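Local coordinates for probable leucine/isoleucine/valine-binding protein (Rhodopirellula baltica, PDB 4KV7) that is of unproven function but probably captures amino acids or similar small ligands in the periplasm for an ABC transporter, at residues A43-A48 / R311-A316; M145-V150 / I180-S185; P156-F161 / H213-K218. The protein carries 1 engineered substitution. All coordinates share one frame; numbering follows the deposited sequence.

Contact 1 of 3, residues A43-A48 / R311-A316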
loop_
_atom_site.group_PDB
_atom_site.type_symbol
_atom_site.label_atom_id
_atom_site.label_comp_id
_atom_site.label_asym_id
_atom_site.label_seq_id
_atom_site.Cartn_x
_atom_site.Cartn_y
_atom_site.Cartn_z
ATOM N N ALA A 43 -10.505 7.802 10.172
ATOM C CA ALA A 43 -11.438 8.741 9.557
ATOM C C ALA A 43 -12.692 8.001 9.084
ATOM O O ALA A 43 -13.815 8.495 9.231
ATOM C CB ALA A 43 -10.785 9.481 8.407
ATOM N N ALA A 44 -12.498 6.806 8.524
ATOM C CA ALA A 44 -13.635 5.968 8.127
ATOM C C ALA A 44 -14.473 5.578 9.348
ATOM O O ALA A 44 -15.700 5.605 9.307
ATOM C CB ALA A 44 -13.165 4.730 7.380
ATOM N N PHE A 45 -13.808 5.211 10.439
ATOM C CA PHE A 45 -14.541 4.828 11.642
ATOM C C PHE A 45 -15.289 6.030 12.219
ATOM O O PHE A 45 -16.414 5.895 12.674
ATOM C CB PHE A 45 -13.597 4.245 12.699
ATOM C CG PHE A 45 -13.116 2.836 12.417
ATOM C CD1 PHE A 45 -13.428 2.169 11.234
ATOM C CD2 PHE A 45 -12.334 2.177 13.366
ATOM C CE1 PHE A 45 -12.977 0.867 11.020
ATOM C CE2 PHE A 45 -11.888 0.887 13.149
ATOM C CZ PHE A 45 -12.204 0.236 11.976
ATOM N N ASP A 46 -14.654 7.203 12.195
ATOM C CA ASP A 46 -15.281 8.444 12.651
ATOM C C ASP A 46 -16.556 8.750 11.875
ATOM O O ASP A 46 -17.588 9.115 12.447
ATOM C CB ASP A 46 -14.284 9.599 12.512
ATOM C CG ASP A 46 -14.766 10.873 13.163
ATOM O OD1 ASP A 46 -14.888 10.884 14.406
ATOM O OD2 ASP A 46 -15.014 11.864 12.440
ATOM N N GLU A 47 -16.472 8.594 10.559
ATOM C CA GLU A 47 -17.614 8.821 9.692
ATOM C C GLU A 47 -18.737 7.829 9.978
ATOM O O GLU A 47 -19.914 8.205 10.026
ATOM C CB GLU A 47 -17.195 8.712 8.229
ATOM C CG GLU A 47 -18.369 8.819 7.283
ATOM C CD GLU A 47 -17.984 8.602 5.839
ATOM O OE1 GLU A 47 -16.971 7.926 5.605
ATOM O OE2 GLU A 47 -18.698 9.111 4.947
ATOM N N ALA A 48 -18.371 6.561 10.159
ATOM C CA ALA A 48 -19.365 5.529 10.431
ATOM C C ALA A 48 -20.121 5.836 11.721
ATOM O O ALA A 48 -21.325 5.610 11.804
ATOM C CB ALA A 48 -18.719 4.155 10.498
ATOM N N ARG A 311 -13.900 1.716 4.868
ATOM C CA ARG A 311 -15.217 1.717 4.234
ATOM C C ARG A 311 -15.672 0.311 3.861
ATOM O O ARG A 311 -16.823 -0.053 4.081
ATOM C CB ARG A 311 -15.226 2.610 2.986
ATOM C CG ARG A 311 -15.320 4.112 3.247
ATOM C CD ARG A 311 -16.716 4.524 3.689
ATOM N NE ARG A 311 -17.699 4.220 2.655
ATOM C CZ ARG A 311 -17.984 5.022 1.630
ATOM N NH1 ARG A 311 -17.380 6.198 1.507
ATOM N NH2 ARG A 311 -18.893 4.656 0.733
ATOM N N ILE A 312 -14.772 -0.482 3.289
ATOM C CA ILE A 312 -15.123 -1.846 2.908
ATOM C C ILE A 312 -15.422 -2.704 4.132
ATOM O O ILE A 312 -16.397 -3.458 4.149
ATOM C CB ILE A 312 -14.024 -2.496 2.047
ATOM C CG1 ILE A 312 -13.843 -1.712 0.745
ATOM C CG2 ILE A 312 -14.355 -3.957 1.760
ATOM C CD1 ILE A 312 -12.613 -2.106 -0.039
ATOM N N LEU A 313 -14.595 -2.572 5.160
ATOM C CA LEU A 313 -14.813 -3.287 6.411
ATOM C C LEU A 313 -16.180 -2.966 7.007
ATOM O O LEU A 313 -16.933 -3.874 7.387
ATOM C CB LEU A 313 -13.717 -2.937 7.412
ATOM C CG LEU A 313 -13.854 -3.610 8.775
ATOM C CD1 LEU A 313 -13.743 -5.122 8.651
ATOM C CD2 LEU A 313 -12.811 -3.050 9.723
ATOM N N VAL A 314 -16.513 -1.678 7.079
ATOM C CA VAL A 314 -17.805 -1.267 7.620
ATOM C C VAL A 314 -18.959 -1.811 6.781
ATOM O O VAL A 314 -19.942 -2.310 7.328
ATOM C CB VAL A 314 -17.878 0.274 7.775
ATOM C CG1 VAL A 314 -19.306 0.733 8.035
ATOM C CG2 VAL A 314 -16.932 0.743 8.888
ATOM N N LYS A 315 -18.836 -1.730 5.460
ATOM C CA LYS A 315 -19.840 -2.308 4.574
ATOM C C LYS A 315 -20.050 -3.796 4.870
ATOM O O LYS A 315 -21.187 -4.261 4.992
ATOM C CB LYS A 315 -19.441 -2.095 3.111
ATOM C CG LYS A 315 -20.459 -2.606 2.091
ATOM C CD LYS A 315 -20.044 -2.221 0.672
ATOM C CE LYS A 315 -21.033 -2.693 -0.380
ATOM N NZ LYS A 315 -22.273 -1.860 -0.372
ATOM N N ALA A 316 -18.961 -4.543 5.017
ATOM C CA ALA A 316 -19.074 -5.960 5.350
ATOM C C ALA A 316 -19.745 -6.164 6.708
ATOM O O ALA A 316 -20.642 -6.994 6.846
ATOM C CB ALA A 316 -17.704 -6.636 5.319
#
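Arg311 NH1 is gripped twice, by a salt bridge to Glu285 OE1 and a hydrogen bond with Tyr307 OH. The same Tyr307 OH is hydrogen-bonded to Glu47 OE1, so the tyrosine stands between the two charges. This is helix-helix packing in the two-lobed periplasmic binding protein fold, in the lobe that contains strands 16-24 and 57-65. Helix 31-50 and helix 301-319 run roughly the same way here, with axes 9.8 Å apart and 41° between directions. Glu47 and Arg311 do not form a salt bridge: OE1 of Glu47 lies 4.5 Å from NH1 of Arg311, well out of the guanidinium plane. The opposite charges probably still attract. OE1 of Glu47 instead packs on the methylene CD of Arg311 at 3.9 Å. The Arg311 chain bends at chi2 and chi3, and Glu47 reaches out extended. OE2 of Glu47 has its own salt bridge, to Lys51 NZ. The rest of the contact is packing without polar bonds. At the close point of the two segments, Ala44 CB rests 4.0 Å from the backbone N of Arg311. One turn further along, CG2 of Val314 lies 4.2 Å from Ala48 CB. The Phe45 CB points away, but its ring swings back. Leu313 CD2 meets the ring edge near its plane, 4.0 Å from Phe45 CZ.

Contact 2 of 3, residues M145-V150 / I180-S185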
loop_
_atom_site.group_PDB
_atom_site.type_symbol
_atom_site.label_atom_id
_atom_site.label_comp_id
_atom_site.label_asym_id
_atom_site.label_seq_id
_atom_site.Cartn_x
_atom_site.Cartn_y
_atom_site.Cartn_z
HETATM N N MSE A 145 4.022 -0.387 -15.487
HETATM C CA MSE A 145 5.207 0.422 -15.727
HETATM C C MSE A 145 6.007 -0.089 -16.914
HETATM O O MSE A 145 6.371 0.679 -17.812
HETATM C CB MSE A 145 6.117 0.404 -14.498
HETATM C CG MSE A 145 5.585 1.096 -13.278
HETATM SE SE MSE A 145 6.870 0.788 -11.897
HETATM C CE MSE A 145 6.233 2.029 -10.527
ATOM N N VAL A 146 6.320 -1.384 -16.900
ATOM C CA VAL A 146 7.179 -1.951 -17.927
ATOM C C VAL A 146 6.516 -1.851 -19.294
ATOM O O VAL A 146 7.163 -1.447 -20.268
ATOM C CB VAL A 146 7.593 -3.396 -17.588
ATOM C CG1 VAL A 146 8.193 -4.102 -18.810
ATOM C CG2 VAL A 146 8.552 -3.406 -16.402
ATOM N N ASP A 147 5.237 -2.205 -19.385
ATOM C CA ASP A 147 4.558 -2.120 -20.672
ATOM C C ASP A 147 4.572 -0.690 -21.198
ATOM O O ASP A 147 4.780 -0.463 -22.388
ATOM C CB ASP A 147 3.112 -2.618 -20.571
ATOM C CG ASP A 147 3.005 -4.128 -20.402
ATOM O OD1 ASP A 147 3.983 -4.843 -20.688
ATOM O OD2 ASP A 147 1.923 -4.594 -19.976
ATOM N N ALA A 148 4.359 0.276 -20.309
ATOM C CA ALA A 148 4.327 1.671 -20.735
ATOM C C ALA A 148 5.700 2.175 -21.171
ATOM O O ALA A 148 5.805 2.937 -22.124
ATOM C CB ALA A 148 3.770 2.541 -19.643
ATOM N N LEU A 149 6.746 1.754 -20.466
ATOM C CA LEU A 149 8.104 2.132 -20.834
ATOM C C LEU A 149 8.476 1.586 -22.206
ATOM O O LEU A 149 9.019 2.303 -23.047
ATOM C CB LEU A 149 9.095 1.640 -19.775
ATOM C CG LEU A 149 9.059 2.418 -18.462
ATOM C CD1 LEU A 149 9.718 1.621 -17.353
ATOM C CD2 LEU A 149 9.756 3.767 -18.643
ATOM N N VAL A 150 8.193 0.306 -22.415
ATOM C CA VAL A 150 8.521 -0.336 -23.677
ATOM C C VAL A 150 7.726 0.286 -24.820
ATOM O O VAL A 150 8.253 0.461 -25.911
ATOM C CB VAL A 150 8.293 -1.861 -23.590
ATOM C CG1 VAL A 150 8.408 -2.518 -24.953
ATOM C CG2 VAL A 150 9.284 -2.478 -22.603
ATOM N N ILE A 180 9.142 -7.779 -17.941
ATOM C CA ILE A 180 10.172 -7.647 -18.967
ATOM C C ILE A 180 10.217 -8.897 -19.854
ATOM O O ILE A 180 10.319 -8.805 -21.081
ATOM C CB ILE A 180 11.545 -7.368 -18.311
ATOM C CG1 ILE A 180 11.594 -5.928 -17.788
ATOM C CG2 ILE A 180 12.686 -7.600 -19.291
ATOM C CD1 ILE A 180 12.748 -5.639 -16.831
ATOM N N ARG A 181 10.121 -10.063 -19.217
ATOM C CA ARG A 181 10.201 -11.336 -19.926
ATOM C C ARG A 181 9.089 -11.536 -20.932
ATOM O O ARG A 181 9.226 -12.312 -21.859
ATOM C CB ARG A 181 10.226 -12.500 -18.937
ATOM C CG ARG A 181 11.591 -12.718 -18.357
ATOM C CD ARG A 181 11.631 -13.899 -17.418
ATOM N NE ARG A 181 13.002 -14.367 -17.268
ATOM C CZ ARG A 181 13.480 -14.997 -16.199
ATOM N NH1 ARG A 181 12.701 -15.249 -15.160
ATOM N NH2 ARG A 181 14.750 -15.381 -16.183
ATOM N N ARG A 182 7.984 -10.826 -20.775
ATOM C CA ARG A 182 6.922 -10.922 -21.752
ATOM C C ARG A 182 7.347 -10.279 -23.069
ATOM O O ARG A 182 6.863 -10.650 -24.128
ATOM C CB ARG A 182 5.675 -10.240 -21.203
ATOM C CG ARG A 182 4.380 -10.892 -21.616
ATOM C CD ARG A 182 3.199 -10.222 -20.896
ATOM N NE ARG A 182 3.116 -8.806 -21.236
ATOM C CZ ARG A 182 2.717 -8.337 -22.414
ATOM N NH1 ARG A 182 2.699 -7.030 -22.633
ATOM N NH2 ARG A 182 2.353 -9.168 -23.382
ATOM N N HIS A 183 8.260 -9.311 -22.981
ATOM C CA HIS A 183 8.764 -8.591 -24.151
ATOM C C HIS A 183 10.069 -9.141 -24.706
ATOM O O HIS A 183 10.346 -9.003 -25.888
ATOM C CB HIS A 183 8.969 -7.112 -23.809
ATOM C CG HIS A 183 7.705 -6.406 -23.464
ATOM N ND1 HIS A 183 6.781 -6.039 -24.416
ATOM C CD2 HIS A 183 7.190 -6.030 -22.268
ATOM C CE1 HIS A 183 5.758 -5.447 -23.822
ATOM N NE2 HIS A 183 5.982 -5.431 -22.521
ATOM N N GLN A 184 10.878 -9.743 -23.849
ATOM C CA GLN A 184 12.202 -10.187 -24.270
ATOM C C GLN A 184 12.717 -11.223 -23.299
ATOM O O GLN A 184 12.671 -11.007 -22.097
ATOM C CB GLN A 184 13.169 -8.998 -24.292
ATOM C CG GLN A 184 14.574 -9.360 -24.763
ATOM C CD GLN A 184 15.517 -8.170 -24.770
ATOM O OE1 GLN A 184 15.121 -7.051 -25.089
ATOM N NE2 GLN A 184 16.774 -8.410 -24.421
ATOM N N SER A 185 13.210 -12.347 -23.801
ATOM C CA SER A 185 13.799 -13.345 -22.917
ATOM C C SER A 185 15.116 -12.831 -22.334
ATOM O O SER A 185 15.970 -12.321 -23.058
ATOM C CB SER A 185 13.989 -14.672 -23.650
ATOM O OG SER A 185 12.731 -15.216 -24.017
HETATM O O HOH W 1 4.714 -7.197 -19.469
#
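The His183 ring has Val150 CG1 over one face and the Asp147 carboxylate at its edge. CG1 sits 4.1 Å from the centroid of the His183 ring, a CH-pi contact offset toward the rim. Val150 and His183 meet tip to tip. The Arg182 guanidinium also takes Asp147 at its edge, near its plane. Both groups converge on one oxygen. His183 NE2 donates to Asp147 OD1 at 2.8 Å with an N-H...O angle of 161°. It lies on the anti lone pair of OD1, and the ring stands 82° to the carboxylate. Arg182 NH1 forms the salt bridge to the same Asp147 OD1 at 3.2 Å, coming from above the carboxylate plane. The bend in the Arg182 chain at chi3 (61°) folds its end toward Asp147. A water donates to Asp147 OD1 and accepts from Arg182 NE, closing a small ring of bonds. Away from these polar groups the contact turns apolar. Val146 CG1 lies 4.0 Å from Ile180 CG1, the two side chains crossing at about a right angle. Val146 also touches Ile221 of strand 219-223. The contact thus joins helix 138-151 to helix 167-183 beside the central sheet of an alpha/beta lobe of the periplasmic binding protein fold. With three donors on OD1, Asp147 probably stays ionised. The carboxylate would probably favour a charged His183, though the Arg182 charge nearby would oppose it; the NE2-H bond fits a neutral or a charged ring.

Contact 3 of 3, residues P156-F161 / H213-K218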
loop_
_atom_site.group_PDB
_atom_site.type_symbol
_atom_site.label_atom_id
_atom_site.label_comp_id
_atom_site.label_asym_id
_atom_site.label_seq_id
_atom_site.Cartn_x
_atom_site.Cartn_y
_atom_site.Cartn_z
ATOM N N PRO A 156 13.856 -3.209 -23.147
ATOM C CA PRO A 156 13.793 -4.024 -21.931
ATOM C C PRO A 156 15.101 -4.013 -21.133
ATOM O O PRO A 156 15.054 -3.929 -19.905
ATOM C CB PRO A 156 13.491 -5.419 -22.476
ATOM C CG PRO A 156 12.676 -5.162 -23.703
ATOM C CD PRO A 156 13.252 -3.899 -24.305
ATOM N N GLU A 157 16.237 -4.057 -21.822
ATOM C CA GLU A 157 17.543 -4.075 -21.172
ATOM C C GLU A 157 17.921 -2.752 -20.508
ATOM O O GLU A 157 18.907 -2.690 -19.769
ATOM C CB GLU A 157 18.640 -4.441 -22.179
ATOM C CG GLU A 157 18.978 -3.319 -23.170
ATOM C CD GLU A 157 20.116 -3.675 -24.118
ATOM O OE1 GLU A 157 20.467 -4.872 -24.203
ATOM O OE2 GLU A 157 20.658 -2.758 -24.779
ATOM N N GLU A 158 17.160 -1.697 -20.793
ATOM C CA GLU A 158 17.421 -0.360 -20.260
ATOM C C GLU A 158 16.578 -0.046 -19.024
ATOM O O GLU A 158 16.604 1.082 -18.516
ATOM C CB GLU A 158 17.166 0.700 -21.330
ATOM C CG GLU A 158 18.162 0.659 -22.477
ATOM C CD GLU A 158 17.754 1.503 -23.670
ATOM O OE1 GLU A 158 16.559 1.825 -23.817
ATOM O OE2 GLU A 158 18.643 1.835 -24.475
ATOM N N ILE A 159 15.840 -1.038 -18.533
ATOM C CA ILE A 159 15.012 -0.869 -17.346
ATOM C C ILE A 159 15.723 -1.475 -16.145
ATOM O O ILE A 159 15.963 -2.685 -16.095
ATOM C CB ILE A 159 13.631 -1.530 -17.515
ATOM C CG1 ILE A 159 12.890 -0.925 -18.708
ATOM C CG2 ILE A 159 12.803 -1.373 -16.240
ATOM C CD1 ILE A 159 11.637 -1.688 -19.088
ATOM N N GLY A 160 16.057 -0.623 -15.178
ATOM C CA GLY A 160 16.748 -1.051 -13.974
ATOM C C GLY A 160 15.871 -0.980 -12.741
ATOM O O GLY A 160 14.767 -0.427 -12.769
ATOM N N PHE A 161 16.377 -1.535 -11.644
ATOM C CA PHE A 161 15.611 -1.637 -10.406
ATOM C C PHE A 161 16.456 -1.200 -9.224
ATOM O O PHE A 161 17.639 -1.527 -9.146
ATOM C CB PHE A 161 15.138 -3.073 -10.202
ATOM C CG PHE A 161 14.188 -3.520 -11.263
ATOM C CD1 PHE A 161 14.643 -3.983 -12.491
ATOM C CD2 PHE A 161 12.828 -3.419 -11.053
ATOM C CE1 PHE A 161 13.752 -4.350 -13.486
ATOM C CE2 PHE A 161 11.933 -3.779 -12.048
ATOM C CZ PHE A 161 12.399 -4.244 -13.261
ATOM N N HIS A 213 26.212 -0.374 -14.844
ATOM C CA HIS A 213 25.535 -1.335 -15.708
ATOM C C HIS A 213 25.723 -1.033 -17.188
ATOM O O HIS A 213 25.805 0.131 -17.583
ATOM C CB HIS A 213 24.045 -1.386 -15.391
ATOM C CG HIS A 213 23.392 -2.667 -15.802
ATOM N ND1 HIS A 213 23.358 -3.775 -14.984
ATOM C CD2 HIS A 213 22.764 -3.026 -16.948
ATOM C CE1 HIS A 213 22.725 -4.757 -15.602
ATOM N NE2 HIS A 213 22.360 -4.330 -16.798
ATOM N N GLN A 214 25.789 -2.094 -17.997
ATOM C CA GLN A 214 25.858 -1.999 -19.455
ATOM C C GLN A 214 24.614 -2.629 -20.079
ATOM O O GLN A 214 24.462 -3.854 -20.036
ATOM C CB GLN A 214 27.071 -2.774 -19.966
ATOM C CG GLN A 214 28.347 -2.560 -19.177
ATOM C CD GLN A 214 29.172 -1.413 -19.711
ATOM O OE1 GLN A 214 28.644 -0.345 -20.018
ATOM N NE2 GLN A 214 30.476 -1.632 -19.835
ATOM N N PRO A 215 23.725 -1.811 -20.672
ATOM C CA PRO A 215 23.819 -0.357 -20.819
ATOM C C PRO A 215 23.352 0.362 -19.560
ATOM O O PRO A 215 22.737 -0.251 -18.687
ATOM C CB PRO A 215 22.837 -0.071 -21.954
ATOM C CG PRO A 215 21.765 -1.082 -21.749
ATOM C CD PRO A 215 22.473 -2.333 -21.259
ATOM N N LEU A 216 23.643 1.654 -19.468
ATOM C CA LEU A 216 23.157 2.470 -18.361
ATOM C C LEU A 216 21.630 2.507 -18.385
ATOM O O LEU A 216 21.040 2.703 -19.444
ATOM C CB LEU A 216 23.718 3.883 -18.493
ATOM C CG LEU A 216 23.388 4.896 -17.399
ATOM C CD1 LEU A 216 24.146 4.577 -16.108
ATOM C CD2 LEU A 216 23.679 6.312 -17.869
ATOM N N PRO A 217 20.981 2.296 -17.234
ATOM C CA PRO A 217 19.515 2.304 -17.261
ATOM C C PRO A 217 18.939 3.659 -17.661
ATOM O O PRO A 217 19.456 4.706 -17.251
ATOM C CB PRO A 217 19.135 1.983 -15.813
ATOM C CG PRO A 217 20.318 1.287 -15.250
ATOM C CD PRO A 217 21.506 1.935 -15.907
ATOM N N LYS A 218 17.885 3.627 -18.475
ATOM C CA LYS A 218 17.144 4.838 -18.814
ATOM C C LYS A 218 15.936 5.021 -17.913
ATOM O O LYS A 218 15.373 6.114 -17.842
ATOM C CB LYS A 218 16.706 4.829 -20.275
ATOM C CG LYS A 218 17.861 4.993 -21.236
ATOM C CD LYS A 218 17.398 5.045 -22.689
ATOM C CE LYS A 218 18.524 5.501 -23.609
ATOM N NZ LYS A 218 19.755 4.682 -23.464
HETATM O O HOH W 2 20.001 -0.684 -18.094
HETATM O O HOH W 3 20.379 -4.881 -18.883
HETATM O O HOH W 4 21.202 2.411 -24.112
#
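Lys218 is bonded twice to Glu158. Its backbone N donates to Glu158 O at 2.8 Å. Its NZ forms a salt bridge to Glu158 OE2 at 3.2 Å, coming from above the carboxylate plane. A water links the same two charged atoms, donating to OE2 and accepting from NZ. The two side chains lie side by side and point the same way, with Lys218 CD 3.5 Å from Glu158 OE1. OE1 accepts a hydrogen bond from Lys155 N. An alanine in place of Glu158 removes the carboxylate, and with it the salt bridge to Lys218 and the bond from Lys155 N; this would probably loosen both the turn 156-158 and its hold on loop 213-218, leaving the backbone bond. The contact lies where two neighbouring parallel strands of the Rossmann-like sheet begin. The turn 156-158 leads into strand 159-164, and loop 213-218 leads into strand 219-223. Gly160 already shares backbone hydrogen bonds with Ala219 and Ile221. Two waters spread the link. Both donate to Glu157 O; one also donates to Pro215 O, and the other is hydrogen-bonded with His213 NE2. Pro215, which follows a cis peptide bond, packs its CG 3.6 Å from Glu157 OE2 and 4.1 Å from Glu158 CG. Pro217 CB sits 4.1 Å from Gly160 N. Fit is close here: a CB on Gly160 would fall only 3.1 Å from Pro217 CG.

Overall arrangement
Contact 1 is a buried joint between helices. It lies on the opposite side of the chain's centre from contacts 2 and 3, and its centre is about 39 Å from that of contact 2. Its two segments are 263 residues apart along the chain, and both other contacts are nested between them. Contacts 2 and 3 are only partly buried and sit together, with centres about 12 Å apart. They touch through Ile180, which packs on Phe161 and Pro156. Strand 159-164 of contact 3 falls in the chain between the two helices of contact 2. No hydrogen bond or salt bridge crosses contact 1. The partly exposed contacts 2 and 3 each carry a salt bridge, with one bridging water in contact 2 and three in contact 3.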